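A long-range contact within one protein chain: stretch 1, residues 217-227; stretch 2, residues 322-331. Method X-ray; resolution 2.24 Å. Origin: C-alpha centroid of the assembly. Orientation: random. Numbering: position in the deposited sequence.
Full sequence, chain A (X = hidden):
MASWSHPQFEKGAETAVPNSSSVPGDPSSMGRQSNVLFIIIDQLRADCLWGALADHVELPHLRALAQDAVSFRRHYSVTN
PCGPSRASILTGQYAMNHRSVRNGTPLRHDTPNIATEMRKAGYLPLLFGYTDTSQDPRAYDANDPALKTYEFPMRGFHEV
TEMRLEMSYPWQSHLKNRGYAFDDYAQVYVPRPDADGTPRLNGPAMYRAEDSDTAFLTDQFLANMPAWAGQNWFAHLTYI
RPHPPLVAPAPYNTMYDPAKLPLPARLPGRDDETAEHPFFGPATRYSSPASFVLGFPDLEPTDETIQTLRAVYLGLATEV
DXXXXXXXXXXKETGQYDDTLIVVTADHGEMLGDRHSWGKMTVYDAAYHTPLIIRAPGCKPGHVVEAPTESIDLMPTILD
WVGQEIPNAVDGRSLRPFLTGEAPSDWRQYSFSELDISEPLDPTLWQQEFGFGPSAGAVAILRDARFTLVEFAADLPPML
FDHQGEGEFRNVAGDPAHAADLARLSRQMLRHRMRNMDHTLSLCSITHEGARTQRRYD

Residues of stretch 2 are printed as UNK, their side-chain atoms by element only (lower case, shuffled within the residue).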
# COMPACT_ATOMS: atom_id res chain seq x y z
N LEU A 217 26.64 -19.73 -16.75
CA LEU A 217 25.88 -19.50 -15.50
C LEU A 217 26.65 -19.97 -14.27
O LEU A 217 26.72 -19.26 -13.28
CB LEU A 217 24.47 -20.12 -15.55
CG LEU A 217 23.50 -19.77 -14.41
CD1 LEU A 217 23.25 -18.25 -14.29
CD2 LEU A 217 22.22 -20.48 -14.59
N THR A 218 27.29 -21.15 -14.37
CA THR A 218 28.16 -21.75 -13.35
C THR A 218 29.34 -20.82 -13.08
O THR A 218 29.70 -20.61 -11.92
CB THR A 218 28.63 -23.15 -13.79
OG1 THR A 218 27.49 -23.88 -14.27
CG2 THR A 218 29.30 -23.91 -12.65
N ASP A 219 29.95 -20.27 -14.16
CA ASP A 219 31.04 -19.31 -14.05
C ASP A 219 30.61 -18.05 -13.30
O ASP A 219 31.35 -17.58 -12.46
CB ASP A 219 31.62 -18.97 -15.43
CG ASP A 219 32.41 -20.07 -16.12
OD1 ASP A 219 32.75 -21.08 -15.44
OD2 ASP A 219 32.65 -19.96 -17.32
N GLN A 220 29.39 -17.54 -13.56
CA GLN A 220 28.82 -16.37 -12.89
C GLN A 220 28.59 -16.61 -11.39
O GLN A 220 28.89 -15.73 -10.58
CB GLN A 220 27.56 -15.85 -13.60
CG GLN A 220 27.81 -15.29 -15.02
CD GLN A 220 29.13 -14.59 -15.22
OE1 GLN A 220 30.07 -15.14 -15.80
NE2 GLN A 220 29.24 -13.38 -14.71
N PHE A 221 28.11 -17.82 -11.03
CA PHE A 221 27.96 -18.28 -9.64
C PHE A 221 29.33 -18.28 -8.94
O PHE A 221 29.48 -17.70 -7.87
CB PHE A 221 27.35 -19.70 -9.62
CG PHE A 221 27.21 -20.32 -8.26
CD1 PHE A 221 26.05 -20.12 -7.50
CD2 PHE A 221 28.23 -21.10 -7.72
CE1 PHE A 221 25.92 -20.71 -6.23
CE2 PHE A 221 28.11 -21.66 -6.44
CZ PHE A 221 26.96 -21.47 -5.71
N LEU A 222 30.33 -18.91 -9.58
CA LEU A 222 31.70 -18.99 -9.04
C LEU A 222 32.48 -17.65 -9.05
O LEU A 222 33.42 -17.49 -8.27
CB LEU A 222 32.50 -20.11 -9.73
CG LEU A 222 31.93 -21.52 -9.57
CD1 LEU A 222 32.58 -22.48 -10.57
CD2 LEU A 222 32.11 -22.03 -8.16
N ALA A 223 32.06 -16.69 -9.90
CA ALA A 223 32.68 -15.36 -9.95
C ALA A 223 32.09 -14.46 -8.85
O ALA A 223 32.65 -13.40 -8.56
CB ALA A 223 32.43 -14.72 -11.33
N ASN A 224 30.95 -14.86 -8.26
CA ASN A 224 30.23 -14.06 -7.28
C ASN A 224 30.13 -14.62 -5.87
O ASN A 224 30.00 -13.84 -4.92
CB ASN A 224 28.86 -13.68 -7.81
CG ASN A 224 28.91 -12.63 -8.90
OD1 ASN A 224 29.08 -11.44 -8.64
ND2 ASN A 224 28.72 -13.06 -10.12
N MET A 225 30.18 -15.95 -5.73
CA MET A 225 30.08 -16.58 -4.40
C MET A 225 31.27 -16.47 -3.45
O MET A 225 31.00 -16.37 -2.26
CB MET A 225 29.50 -18.01 -4.47
CG MET A 225 28.03 -18.05 -4.89
SD MET A 225 26.86 -17.26 -3.73
CE MET A 225 26.69 -15.74 -4.48
N PRO A 226 32.57 -16.45 -3.90
CA PRO A 226 33.70 -16.37 -2.95
C PRO A 226 33.63 -15.36 -1.80
O PRO A 226 33.95 -15.71 -0.67
CB PRO A 226 34.91 -16.13 -3.86
CG PRO A 226 34.55 -16.85 -5.09
CD PRO A 226 33.07 -16.61 -5.28
N ALA A 227 33.20 -14.12 -2.08
CA ALA A 227 33.08 -13.06 -1.06
C ALA A 227 31.89 -13.29 -0.07
O ALA A 227 31.90 -12.70 1.02
CB ALA A 227 32.98 -11.70 -1.73
N UNK A 322 28.29 -32.05 -14.92
CA UNK A 322 29.72 -31.66 -14.82
C UNK A 322 29.87 -30.30 -14.12
O UNK A 322 30.74 -30.16 -13.27
c UNK A 322 30.39 -31.63 -16.21
c UNK A 322 31.89 -31.34 -16.15
o UNK A 322 30.16 -32.86 -16.91
N UNK A 323 29.03 -29.32 -14.48
CA UNK A 323 29.05 -27.99 -13.89
C UNK A 323 28.54 -27.95 -12.44
O UNK A 323 29.05 -27.14 -11.67
n UNK A 323 30.39 -25.90 -15.91
c UNK A 323 29.25 -26.67 -16.00
c UNK A 323 29.17 -27.17 -17.26
c UNK A 323 30.94 -25.91 -17.11
c UNK A 323 28.41 -26.94 -14.81
n UNK A 323 30.24 -26.67 -17.96
N UNK A 324 27.62 -28.84 -12.04
CA UNK A 324 27.11 -28.95 -10.66
C UNK A 324 28.23 -29.50 -9.75
O UNK A 324 28.33 -29.09 -8.60
c UNK A 324 23.22 -29.56 -11.17
c UNK A 324 24.59 -28.87 -11.06
c UNK A 324 25.45 -30.28 -9.11
c UNK A 324 25.75 -29.75 -10.56
N UNK A 325 29.10 -30.35 -10.30
CA UNK A 325 30.29 -30.86 -9.60
C UNK A 325 31.25 -29.75 -9.19
O UNK A 325 31.83 -29.81 -8.11
N UNK A 326 31.37 -28.71 -10.02
CA UNK A 326 32.19 -27.52 -9.76
C UNK A 326 31.60 -26.70 -8.61
O UNK A 326 32.36 -26.11 -7.86
c UNK A 326 33.13 -23.94 -13.93
n UNK A 326 33.48 -25.06 -13.29
c UNK A 326 32.80 -26.35 -13.42
n UNK A 326 33.83 -22.83 -13.75
c UNK A 326 33.04 -27.22 -12.19
c UNK A 326 32.28 -26.63 -11.01
n UNK A 326 32.08 -23.93 -14.74
N UNK A 327 30.25 -26.62 -8.53
CA UNK A 327 29.50 -25.91 -7.48
C UNK A 327 29.73 -26.63 -6.13
O UNK A 327 30.04 -25.98 -5.13
c UNK A 327 27.80 -24.95 -9.11
c UNK A 327 27.22 -25.12 -6.67
c UNK A 327 27.99 -25.76 -7.83
N UNK A 328 29.63 -27.97 -6.12
CA UNK A 328 29.89 -28.82 -4.95
C UNK A 328 31.35 -28.67 -4.52
O UNK A 328 31.59 -28.47 -3.34
c UNK A 328 29.49 -30.32 -5.19
c UNK A 328 26.93 -29.93 -4.42
c UNK A 328 27.97 -30.51 -5.50
c UNK A 328 29.96 -31.24 -4.05
N UNK A 329 32.32 -28.77 -5.48
CA UNK A 329 33.76 -28.63 -5.23
C UNK A 329 34.08 -27.30 -4.55
O UNK A 329 34.89 -27.29 -3.63
c UNK A 329 34.56 -28.77 -6.53
N UNK A 330 33.42 -26.20 -4.96
CA UNK A 330 33.56 -24.88 -4.36
C UNK A 330 33.18 -24.90 -2.87
O UNK A 330 33.87 -24.28 -2.06
c UNK A 330 32.66 -22.50 -4.42
c UNK A 330 33.42 -20.59 -3.72
c UNK A 330 31.68 -21.93 -3.68
n UNK A 330 32.17 -20.70 -3.25
c UNK A 330 32.69 -23.84 -5.09
n UNK A 330 33.76 -21.65 -4.44
N UNK A 331 32.06 -25.57 -2.52
CA UNK A 331 31.57 -25.67 -1.15
C UNK A 331 32.55 -26.45 -0.27
O UNK A 331 32.82 -26.03 0.86
c UNK A 331 30.18 -26.31 -1.08
c UNK A 331 28.79 -24.18 -1.12
c UNK A 331 28.99 -25.58 -1.71
c UNK A 331 27.75 -26.37 -1.53
O HOH W 1 31.29 -19.21 -1.23

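Position 322 has three side-chain atoms: one carbon carrying an oxygen and a second carbon. They are out of reach of stretch 1. This is Thr322.

Position 323 has one carbon and then a five-membered ring of three carbons and two nitrogens. Its CB lies 3.2 Å from Thr218 OG1, where the two backbones come closest: CA of Thr218 is 6.3 Å from CA of position 323. The ring identifies His323.

Position 324 has four carbons, forked at the first, with one arm two carbons long. Its CA-to-CB bond points away from stretch 1, and it makes no contact. It is Ile324.

Position 325 has no side-chain atoms and is Gly325. An ideal CB here would meet nothing of stretch 1 but would be crowded by Thr322 O, at 3.3 Å.

Position 326 has three carbons, a nitrogen, and a carbon bearing two more nitrogens. The end of this chain reaches the carboxylate of Asp219. Such a group is a guanidinium, so the residue is Arg326. Its NH2 donates a hydrogen bond to Asp219 OD1 at 2.7 Å, within a salt bridge. Arg326 NH1 gives Asp219 OD1 a weak hydrogen bond at 3.0 Å. NH1 also donates to His323 ND1 at 2.8 Å, which ties the group to its own helix.

Position 327 has three carbons, forked at the first. One of them packs against the Phe221 ring. This is Val327, with CG1 3.6 Å from Phe221 CE2.

Position 328 has four carbons, forked at the first, with one arm two carbons long. Out of reach of stretch 1, it is Ile328.

Position 329 has a single carbon and touches nothing across the contact. It is Ala329.

Position 330 again has one carbon and a five-membered ring with two nitrogens. CB sits 3.6 Å from Leu222 CD2, and the ring nears Met225 and Pro226. It is His330. A water lies 2.7 Å from His330 NE2 and donates a weak bond to Met225 O at 3.0 Å, so it bridges the stretches.

Position 331 has four carbons, forked at the second. Its side chain makes no contact with stretch 1. It is Leu331.

The two helices run nearly parallel, at 10°, with axes 10.1 Å apart at closest approach. Asp219 meets the guanidinium near its plane, where its N-H groups point. Leu222 CD1 covers one face, 3.4 Å from Arg326 NH2. Charge pairing thus sits beside apolar packing, and His330 extends the contact past Leu222.

Stretch 2 (322-331) THIGRVIAHL
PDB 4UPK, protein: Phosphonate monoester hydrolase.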